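Local atomic coordinates of putative uncharacterized protein PH0594 (Pyrococcus horikoshii, PDB entry 4HXF), a protein that probably cleaves peptides as a serine protease of the prolyl oligopeptidase family, joining a beta-propeller to an alpha/beta-hydrolase domain in a self-compartmentalizing hexamer. Residues E317-P322 with G393-K397; F349-F354 with G365-K369. All blocks are in the same frame, centred on the assembly; numbering follows the deposited sequence.

Contact 1: residues E317-P322 with G393-K397; sequences ETATRP and GYYFK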
ATOM      1  N   GLU A 317     -13.562 -18.356  40.467  1.00 15.48           N
ATOM      2  CA  GLU A 317     -13.832 -16.946  40.591  1.00 17.05           C
ATOM      3  C   GLU A 317     -14.642 -16.725  41.878  1.00 17.28           C
ATOM      4  O   GLU A 317     -15.373 -17.605  42.289  1.00 15.86           O
ATOM      5  CB  GLU A 317     -14.599 -16.535  39.355  1.00 19.15           C
ATOM      6  CG  GLU A 317     -15.055 -15.154  39.235  1.00 22.86           C
ATOM      7  CD  GLU A 317     -15.411 -14.819  37.831  1.00 25.18           C
ATOM      8  OE1 GLU A 317     -16.435 -14.192  37.666  1.00 19.17           O
ATOM      9  OE2 GLU A 317     -14.682 -15.153  36.859  1.00 28.26           O
ATOM     10  N   THR A 318     -14.585 -15.520  42.455  1.00 16.21           N
ATOM     11  CA  THR A 318     -15.344 -15.139  43.630  1.00 15.70           C
ATOM     12  C   THR A 318     -15.992 -13.753  43.381  1.00 17.30           C
ATOM     13  O   THR A 318     -15.807 -13.179  42.315  1.00 15.93           O
ATOM     14  CB  THR A 318     -14.464 -15.072  44.886  1.00 16.68           C
ATOM     15  OG1 THR A 318     -13.568 -13.945  44.706  1.00 17.37           O
ATOM     16  CG2 THR A 318     -13.659 -16.410  45.040  1.00 17.32           C
ATOM     17  N   ALA A 319     -16.844 -13.279  44.318  1.00 17.50           N
ATOM     18  CA  ALA A 319     -17.497 -11.977  44.187  1.00 16.93           C
ATOM     19  C   ALA A 319     -16.469 -10.854  44.056  1.00 17.39           C
ATOM     20  O   ALA A 319     -16.792  -9.860  43.415  1.00 18.93           O
ATOM     21  CB  ALA A 319     -18.388 -11.660  45.367  1.00 16.66           C
ATOM     22  N   THR A 320     -15.293 -11.086  44.629  1.00 17.31           N
ATOM     23  CA  THR A 320     -14.325  -9.982  44.631  1.00 18.61           C
ATOM     24  C   THR A 320     -13.042 -10.248  43.822  1.00 19.43           C
ATOM     25  O   THR A 320     -12.162  -9.413  43.848  1.00 18.69           O
ATOM     26  CB  THR A 320     -13.934  -9.597  46.075  1.00 18.26           C
ATOM     27  OG1 THR A 320     -13.297 -10.714  46.755  1.00 18.64           O
ATOM     28  CG2 THR A 320     -15.129  -9.105  46.846  1.00 19.20           C
ATOM     29  N   ARG A 321     -12.905 -11.372  43.141  1.00 18.27           N
ATOM     30  CA  ARG A 321     -11.708 -11.703  42.327  1.00 17.49           C
ATOM     31  C   ARG A 321     -12.102 -12.440  41.049  1.00 17.26           C
ATOM     32  O   ARG A 321     -12.790 -13.456  41.113  1.00 17.37           O
ATOM     33  CB  ARG A 321     -10.735 -12.668  43.069  1.00 18.81           C
ATOM     34  CG  ARG A 321      -9.915 -11.929  44.168  1.00 21.56           C
ATOM     35  CD  ARG A 321      -8.928 -10.943  43.530  1.00 22.18           C
ATOM     36  NE  ARG A 321      -7.823 -11.648  42.829  1.00 25.39           N
ATOM     37  CZ  ARG A 321      -6.642 -12.017  43.367  1.00 23.90           C
ATOM     38  NH1 ARG A 321      -5.751 -12.768  42.668  1.00 20.80           N
ATOM     39  NH2 ARG A 321      -6.366 -11.641  44.620  1.00 26.65           N
ATOM     40  N   PRO A 322     -11.595 -11.984  39.937  1.00 16.45           N
ATOM     41  CA  PRO A 322     -11.633 -12.823  38.732  1.00 15.98           C
ATOM     42  C   PRO A 322     -10.964 -14.126  38.971  1.00 15.16           C
ATOM     43  O   PRO A 322     -10.140 -14.297  39.882  1.00 15.76           O
ATOM     44  CB  PRO A 322     -10.865 -12.001  37.679  1.00 16.85           C
ATOM     45  CG  PRO A 322     -10.966 -10.534  38.166  1.00 17.39           C
ATOM     46  CD  PRO A 322     -10.938 -10.665  39.685  1.00 16.50           C
ATOM     47  N   GLY A 393     -24.803 -14.469  42.623  1.00 15.65           N
ATOM     48  CA  GLY A 393     -24.209 -14.913  43.861  1.00 15.73           C
ATOM     49  C   GLY A 393     -22.749 -14.529  43.955  1.00 17.48           C
ATOM     50  O   GLY A 393     -22.414 -13.391  44.401  1.00 20.07           O
ATOM     51  N   TYR A 394     -21.894 -15.487  43.632  1.00 18.07           N
ATOM     52  CA  TYR A 394     -20.435 -15.383  43.919  1.00 17.25           C
ATOM     53  C   TYR A 394     -19.491 -15.382  42.734  1.00 16.64           C
ATOM     54  O   TYR A 394     -18.434 -16.012  42.754  1.00 17.33           O
ATOM     55  CB  TYR A 394     -20.067 -16.419  44.984  1.00 18.05           C
ATOM     56  CG  TYR A 394     -20.953 -16.319  46.193  1.00 19.19           C
ATOM     57  CD1 TYR A 394     -21.849 -17.381  46.517  1.00 20.80           C
ATOM     58  CD2 TYR A 394     -20.818 -15.298  47.057  1.00 18.00           C
ATOM     59  CE1 TYR A 394     -22.711 -17.297  47.629  1.00 19.66           C
ATOM     60  CE2 TYR A 394     -21.668 -15.195  48.159  1.00 19.32           C
ATOM     61  CZ  TYR A 394     -22.537 -16.231  48.470  1.00 19.79           C
ATOM     62  OH  TYR A 394     -23.305 -16.021  49.602  1.00 24.91           O
ATOM     63  N   TYR A 395     -19.931 -14.718  41.672  1.00 18.71           N
ATOM     64  CA  TYR A 395     -19.010 -14.432  40.592  1.00 19.84           C
ATOM     65  C   TYR A 395     -18.680 -12.917  40.587  1.00 17.06           C
ATOM     66  O   TYR A 395     -19.318 -12.145  41.304  1.00 17.86           O
ATOM     67  CB  TYR A 395     -19.584 -14.908  39.276  1.00 18.24           C
ATOM     68  CG  TYR A 395     -20.724 -14.125  38.638  1.00 16.66           C
ATOM     69  CD1 TYR A 395     -22.068 -14.540  38.807  1.00 17.27           C
ATOM     70  CD2 TYR A 395     -20.513 -13.048  37.826  1.00 21.92           C
ATOM     71  CE1 TYR A 395     -23.089 -13.889  38.180  1.00 19.90           C
ATOM     72  CE2 TYR A 395     -21.551 -12.326  37.322  1.00 22.08           C
ATOM     73  CZ  TYR A 395     -22.830 -12.779  37.465  1.00 19.68           C
ATOM     74  OH  TYR A 395     -23.839 -12.078  36.841  1.00 24.26           O
ATOM     75  N   PHE A 396     -17.669 -12.534  39.779  1.00 15.85           N
ATOM     76  CA  PHE A 396     -17.117 -11.239  39.839  1.00 15.35           C
ATOM     77  C   PHE A 396     -17.931 -10.355  38.925  1.00 16.39           C
ATOM     78  O   PHE A 396     -17.929 -10.580  37.702  1.00 17.78           O
ATOM     79  CB  PHE A 396     -15.644 -11.276  39.420  1.00 16.62           C
ATOM     80  CG  PHE A 396     -14.995  -9.892  39.464  1.00 18.23           C
ATOM     81  CD1 PHE A 396     -14.540  -9.387  40.654  1.00 17.40           C
ATOM     82  CD2 PHE A 396     -14.834  -9.162  38.288  1.00 24.32           C
ATOM     83  CE1 PHE A 396     -13.916  -8.102  40.724  1.00 18.51           C
ATOM     84  CE2 PHE A 396     -14.307  -7.893  38.347  1.00 24.97           C
ATOM     85  CZ  PHE A 396     -13.824  -7.403  39.542  1.00 21.17           C
ATOM     86  N   LYS A 397     -18.650  -9.389  39.499  1.00 15.55           N
ATOM     87  CA  LYS A 397     -19.527  -8.522  38.635  1.00 16.40           C
ATOM     88  C   LYS A 397     -19.025  -7.083  38.666  1.00 16.64           C
ATOM     89  O   LYS A 397     -19.111  -6.356  39.682  1.00 17.27           O
ATOM     90  CB  LYS A 397     -20.990  -8.554  39.022  1.00 19.60           C
ATOM     91  CG  LYS A 397     -21.875  -7.569  38.179  1.00 26.28           C
ATOM     92  CD  LYS A 397     -22.278  -7.998  36.809  1.00 30.91           C
ATOM     93  CE  LYS A 397     -23.358  -7.029  36.183  1.00 31.42           C
ATOM     94  NZ  LYS A 397     -23.399  -7.124  34.679  1.00 29.75           N
TER
HETATM   95  O   HOH W   1     -16.810 -12.376  35.881  1.00 31.68           O
HETATM   96  O   HOH W   2     -18.842  -8.562  42.397  1.00 17.72           O
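E317 reaches the backbone of F396 with its carboxylate: F396 N donates to E317 OE1 at 3.0 Å. The bond is nearly straight (170°) and meets OE1 on the anti side, a little out of the carboxylate plane. With E317 CG anti to the backbone N (chi1 178°) and the chain extended beyond it, OE1 arrives beside the CB atoms of Y395 and F396. Water adds to this polar link. One molecule donates to E317 OE1 and to F396 O, so two hydrogen bonds grip OE1; another donates to A319 O at 2.6 Å and accepts from K397 N.

The contact ties a loop of the last propeller blade, between strands 312-317 and 324-328, to the loop leading into helix 398-405 of the alpha/beta-hydrolase domain; K397 stands at that helix's N-cap.

The apolar part centres on the F396 ring. P322 CD lies over one face, 4.0 Å from the ring centroid, in a CH-pi contact displaced toward the rim, while T320 C sits at the ring edge. F343, on helix 340-343, touches both P322 and F396.

Backbone carbons also approach carbonyls: the CA-H of A319 is aimed almost straight at Y395 O, with CA 3.4 Å away, and T318 CA lies 3.3 Å from Y394 O.

Contact 2: residues F349-F354 with G365-K369; sequences FEPRHF and GWYIK. With HEZ (hexane-1,6-diol), chain O.
The antiparallel beta hairpin of strands 352-358 and 361-368 lies at one margin of the alpha/beta-hydrolase sheet, and R352 and Y367 form one of its hydrogen-bonded pairs. R352 N donates to Y367 O at 2.8 Å and Y367 N returns a bond to R352 O; F354 and G365 are joined by a second reciprocal pair.

On the face bearing R352, F354 and Y367, R352 CB lies over the Y367 ring, 4.3 Å from its centroid. The two side chains run side by side, with guanidinium and ring planes 76° apart. F354 CD2 meets the edge of the Y367 ring, 3.7 Å from Y367 CD1. Because F354 CG stands between the backbone N and carbonyl carbon (chi1 66°), its ring folds over G365, whose CA sits 4.0 Å from the ring centroid; a CB there would clash. Helix 436-451 packs on F354 and Y367.

On the other face, H353 CD2 lies over the W366 ring, their rings oblique. At the hairpin's open end F349 CB presses on I368 CG2 at 3.3 Å.

Y367 OH bonds to E452 and accepts a hydrogen bond from a water that in turn accepts from R352 NH1; an alanine here would probably leave that water and E452 without this mate and R352 CB without its aromatic floor.

Hexane-1,6-diol, probably from the crystallisation liquor, takes bonds from K369 N at O6 and from K369 NZ at O1, while NZ also bonds to Q454; its C4 lies over the R352 guanidinium, 3.4 Å above the plane. The backbone ladder thus sets the register, the F354 and Y367 rings pack toward helix 436-451, and the ends of R352 and K369 lie where diol and water reach them.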
ATOM      1  N   PHE A 349     -15.473  -5.080  47.631  1.00 20.62           N
ATOM      2  CA  PHE A 349     -16.626  -5.088  48.552  1.00 23.25           C
ATOM      3  C   PHE A 349     -17.262  -6.472  48.538  1.00 22.35           C
ATOM      4  O   PHE A 349     -17.726  -6.928  47.496  1.00 22.42           O
ATOM      5  CB  PHE A 349     -17.630  -4.047  48.099  1.00 24.24           C
ATOM      6  CG  PHE A 349     -17.064  -2.645  47.929  1.00 25.03           C
ATOM      7  CD1 PHE A 349     -16.331  -2.299  46.821  1.00 22.73           C
ATOM      8  CD2 PHE A 349     -17.239  -1.695  48.929  1.00 30.68           C
ATOM      9  CE1 PHE A 349     -15.772  -1.069  46.676  1.00 27.96           C
ATOM     10  CE2 PHE A 349     -16.724  -0.452  48.779  1.00 27.91           C
ATOM     11  CZ  PHE A 349     -16.004  -0.114  47.662  1.00 30.47           C
ATOM     12  N   GLU A 350     -17.184  -7.184  49.655  1.00 20.77           N
ATOM     13  CA  GLU A 350     -17.766  -8.530  49.771  1.00 23.14           C
ATOM     14  C   GLU A 350     -19.255  -8.357  49.987  1.00 20.79           C
ATOM     15  O   GLU A 350     -19.611  -7.595  50.881  1.00 22.61           O
ATOM     16  CB  GLU A 350     -17.241  -9.219  51.039  1.00 28.63           C
ATOM     17  CG  GLU A 350     -15.815  -9.728  50.963  1.00 36.85           C
ATOM     18  CD  GLU A 350     -15.538 -10.660  49.815  1.00 44.29           C
ATOM     19  OE1 GLU A 350     -16.450 -11.413  49.334  1.00 43.41           O
ATOM     20  OE2 GLU A 350     -14.349 -10.607  49.392  1.00 56.00           O
ATOM     21  N   PRO A 351     -20.103  -9.054  49.246  1.00 19.25           N
ATOM     22  CA  PRO A 351     -21.543  -8.971  49.427  1.00 18.32           C
ATOM     23  C   PRO A 351     -21.920  -9.634  50.758  1.00 19.47           C
ATOM     24  O   PRO A 351     -21.214 -10.553  51.278  1.00 22.67           O
ATOM     25  CB  PRO A 351     -22.095  -9.697  48.224  1.00 20.36           C
ATOM     26  CG  PRO A 351     -21.014 -10.478  47.650  1.00 25.10           C
ATOM     27  CD  PRO A 351     -19.731  -9.826  48.043  1.00 20.26           C
ATOM     28  N   ARG A 352     -22.948  -9.107  51.360  1.00 17.47           N
ATOM     29  CA  ARG A 352     -23.594  -9.689  52.549  1.00 18.41           C
ATOM     30  C   ARG A 352     -24.852 -10.444  52.131  1.00 18.54           C
ATOM     31  O   ARG A 352     -25.794  -9.803  51.582  1.00 17.93           O
ATOM     32  CB  ARG A 352     -23.956  -8.601  53.552  1.00 21.85           C
ATOM     33  CG  ARG A 352     -24.764  -9.182  54.745  1.00 26.43           C
ATOM     34  CD  ARG A 352     -24.842  -8.314  55.955  1.00 34.36           C
ATOM     35  NE  ARG A 352     -23.576  -8.313  56.692  1.00 39.38           N
ATOM     36  CZ  ARG A 352     -23.365  -7.623  57.819  1.00 42.80           C
ATOM     37  NH1 ARG A 352     -24.328  -6.865  58.367  1.00 44.98           N
ATOM     38  NH2 ARG A 352     -22.175  -7.642  58.375  1.00 47.61           N
ATOM     39  N   HIS A 353     -24.928 -11.753  52.438  1.00 18.23           N
ATOM     40  CA  HIS A 353     -26.050 -12.567  52.108  1.00 18.41           C
ATOM     41  C   HIS A 353     -27.163 -12.292  53.134  1.00 18.77           C
ATOM     42  O   HIS A 353     -26.880 -12.107  54.347  1.00 20.97           O
ATOM     43  CB  HIS A 353     -25.636 -14.029  52.158  1.00 19.77           C
ATOM     44  CG  HIS A 353     -26.764 -14.987  52.030  1.00 20.27           C
ATOM     45  ND1 HIS A 353     -27.183 -15.752  53.068  1.00 24.48           N
ATOM     46  CD2 HIS A 353     -27.616 -15.223  50.993  1.00 19.21           C
ATOM     47  CE1 HIS A 353     -28.269 -16.485  52.659  1.00 26.17           C
ATOM     48  NE2 HIS A 353     -28.503 -16.189  51.373  1.00 20.96           N
ATOM     49  N   PHE A 354     -28.395 -12.300  52.684  1.00 17.52           N
ATOM     50  CA  PHE A 354     -29.584 -12.267  53.566  1.00 19.17           C
ATOM     51  C   PHE A 354     -30.690 -13.105  53.011  1.00 19.16           C
ATOM     52  O   PHE A 354     -30.811 -13.304  51.815  1.00 20.04           O
ATOM     53  CB  PHE A 354     -30.122 -10.857  53.848  1.00 18.73           C
ATOM     54  CG  PHE A 354     -30.680 -10.129  52.648  1.00 17.90           C
ATOM     55  CD1 PHE A 354     -32.091  -9.952  52.457  1.00 18.35           C
ATOM     56  CD2 PHE A 354     -29.832  -9.493  51.697  1.00 18.56           C
ATOM     57  CE1 PHE A 354     -32.601  -9.281  51.330  1.00 19.09           C
ATOM     58  CE2 PHE A 354     -30.377  -8.797  50.619  1.00 18.96           C
ATOM     59  CZ  PHE A 354     -31.768  -8.663  50.428  1.00 17.91           C
ATOM     60  N   GLY A 365     -31.000 -13.132  48.983  1.00 17.86           N
ATOM     61  CA  GLY A 365     -30.591 -11.810  48.475  1.00 17.16           C
ATOM     62  C   GLY A 365     -29.182 -11.555  48.975  1.00 17.50           C
ATOM     63  O   GLY A 365     -28.612 -12.228  49.861  1.00 15.95           O
ATOM     64  N   TRP A 366     -28.558 -10.613  48.303  1.00 15.18           N
ATOM     65  CA  TRP A 366     -27.286 -10.021  48.725  1.00 16.00           C
ATOM     66  C   TRP A 366     -27.252  -8.498  48.610  1.00 15.20           C
ATOM     67  O   TRP A 366     -27.963  -7.932  47.777  1.00 15.91           O
ATOM     68  CB  TRP A 366     -26.078 -10.549  47.915  1.00 17.42           C
ATOM     69  CG  TRP A 366     -25.857 -12.050  47.979  1.00 15.99           C
ATOM     70  CD1 TRP A 366     -24.965 -12.718  48.762  1.00 17.91           C
ATOM     71  CD2 TRP A 366     -26.563 -13.092  47.236  1.00 14.93           C
ATOM     72  NE1 TRP A 366     -25.086 -14.097  48.633  1.00 16.87           N
ATOM     73  CE2 TRP A 366     -26.016 -14.369  47.689  1.00 16.47           C
ATOM     74  CE3 TRP A 366     -27.591 -13.102  46.297  1.00 15.12           C
ATOM     75  CZ2 TRP A 366     -26.463 -15.538  47.208  1.00 15.16           C
ATOM     76  CZ3 TRP A 366     -28.041 -14.340  45.805  1.00 16.39           C
ATOM     77  CH2 TRP A 366     -27.482 -15.490  46.225  1.00 15.76           C
ATOM     78  N   TYR A 367     -26.404  -7.875  49.436  1.00 14.85           N
ATOM     79  CA  TYR A 367     -26.139  -6.470  49.199  1.00 15.48           C
ATOM     80  C   TYR A 367     -24.762  -6.075  49.545  1.00 16.67           C
ATOM     81  O   TYR A 367     -24.072  -6.783  50.270  1.00 17.88           O
ATOM     82  CB  TYR A 367     -27.137  -5.640  50.011  1.00 16.54           C
ATOM     83  CG  TYR A 367     -26.944  -5.610  51.485  1.00 16.63           C
ATOM     84  CD1 TYR A 367     -27.663  -6.509  52.314  1.00 16.65           C
ATOM     85  CD2 TYR A 367     -26.186  -4.640  52.112  1.00 18.37           C
ATOM     86  CE1 TYR A 367     -27.545  -6.473  53.657  1.00 18.76           C
ATOM     87  CE2 TYR A 367     -26.119  -4.625  53.491  1.00 19.35           C
ATOM     88  CZ  TYR A 367     -26.818  -5.529  54.239  1.00 18.37           C
ATOM     89  OH  TYR A 367     -26.764  -5.432  55.632  1.00 19.50           O
ATOM     90  N   ILE A 368     -24.324  -4.984  48.918  1.00 15.97           N
ATOM     91  CA  ILE A 368     -23.033  -4.382  49.214  1.00 17.80           C
ATOM     92  C   ILE A 368     -23.270  -3.000  49.745  1.00 17.21           C
ATOM     93  O   ILE A 368     -24.018  -2.211  49.189  1.00 17.70           O
ATOM     94  CB  ILE A 368     -22.131  -4.272  47.968  1.00 17.98           C
ATOM     95  CG1 ILE A 368     -21.751  -5.650  47.406  1.00 19.15           C
ATOM     96  CG2 ILE A 368     -20.903  -3.424  48.265  1.00 16.21           C
ATOM     97  CD1 ILE A 368     -21.261  -5.664  45.965  1.00 18.73           C
ATOM     98  N   LYS A 369     -22.613  -2.718  50.859  1.00 16.90           N
ATOM     99  CA  LYS A 369     -22.700  -1.402  51.550  1.00 18.44           C
ATOM    100  C   LYS A 369     -21.424  -0.577  51.230  1.00 19.58           C
ATOM    101  O   LYS A 369     -20.280  -1.088  51.323  1.00 20.63           O
ATOM    102  CB  LYS A 369     -22.860  -1.570  53.056  1.00 21.17           C
ATOM    103  CG  LYS A 369     -22.978  -0.226  53.742  1.00 21.95           C
ATOM    104  CD  LYS A 369     -23.008  -0.463  55.246  1.00 22.11           C
ATOM    105  CE  LYS A 369     -23.373   0.786  56.036  1.00 25.10           C
ATOM    106  NZ  LYS A 369     -23.481   0.646  57.566  1.00 24.64           N
TER
HETATM  107  O1  HEZ O 714     -24.707  -1.904  58.171  1.00 28.94           O
HETATM  108  C1  HEZ O 714     -23.597  -2.784  58.547  1.00 45.83           C
HETATM  109  C2  HEZ O 714     -23.338  -4.062  57.723  1.00 48.65           C
HETATM  110  C3  HEZ O 714     -22.750  -3.902  56.313  1.00 45.55           C
HETATM  111  C4  HEZ O 714     -22.521  -5.199  55.573  1.00 45.48           C
HETATM  112  C5  HEZ O 714     -21.408  -5.100  54.548  1.00 45.20           C
HETATM  113  C6  HEZ O 714     -21.826  -5.313  53.077  1.00 38.80           C
HETATM  114  O6  HEZ O 714     -20.858  -4.643  52.193  1.00 28.64           O
HETATM  115  O   HOH W   3     -27.461  -7.194  57.574  1.00 34.65           O

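How the contacts relate
Contact 1 joins two domains through loops, whereas contact 2 pairs strands within one; both are partly buried. Contact 1 lies nearer the centre of the chain and has no fully exposed residue, while contact 2 combines buried aromatics with exposed E350, R352 and K369. Contact 1 has one direct hydrogen bond, side chain to backbone, supplemented by water; contact 2 has four backbone bonds with ring packing on both faces. They share a neighbour in helix 398-405, which follows K397 and packs on F349 and I368. They also touch directly: Y394 OH and W366 NE1 probably hydrogen-bond, as do T320 OG1 and E350 OE2, while A319 CB packs on P351 CD, so the propeller loop meets the residues leading into the hairpin, and the loop before helix 398-405 meets W366.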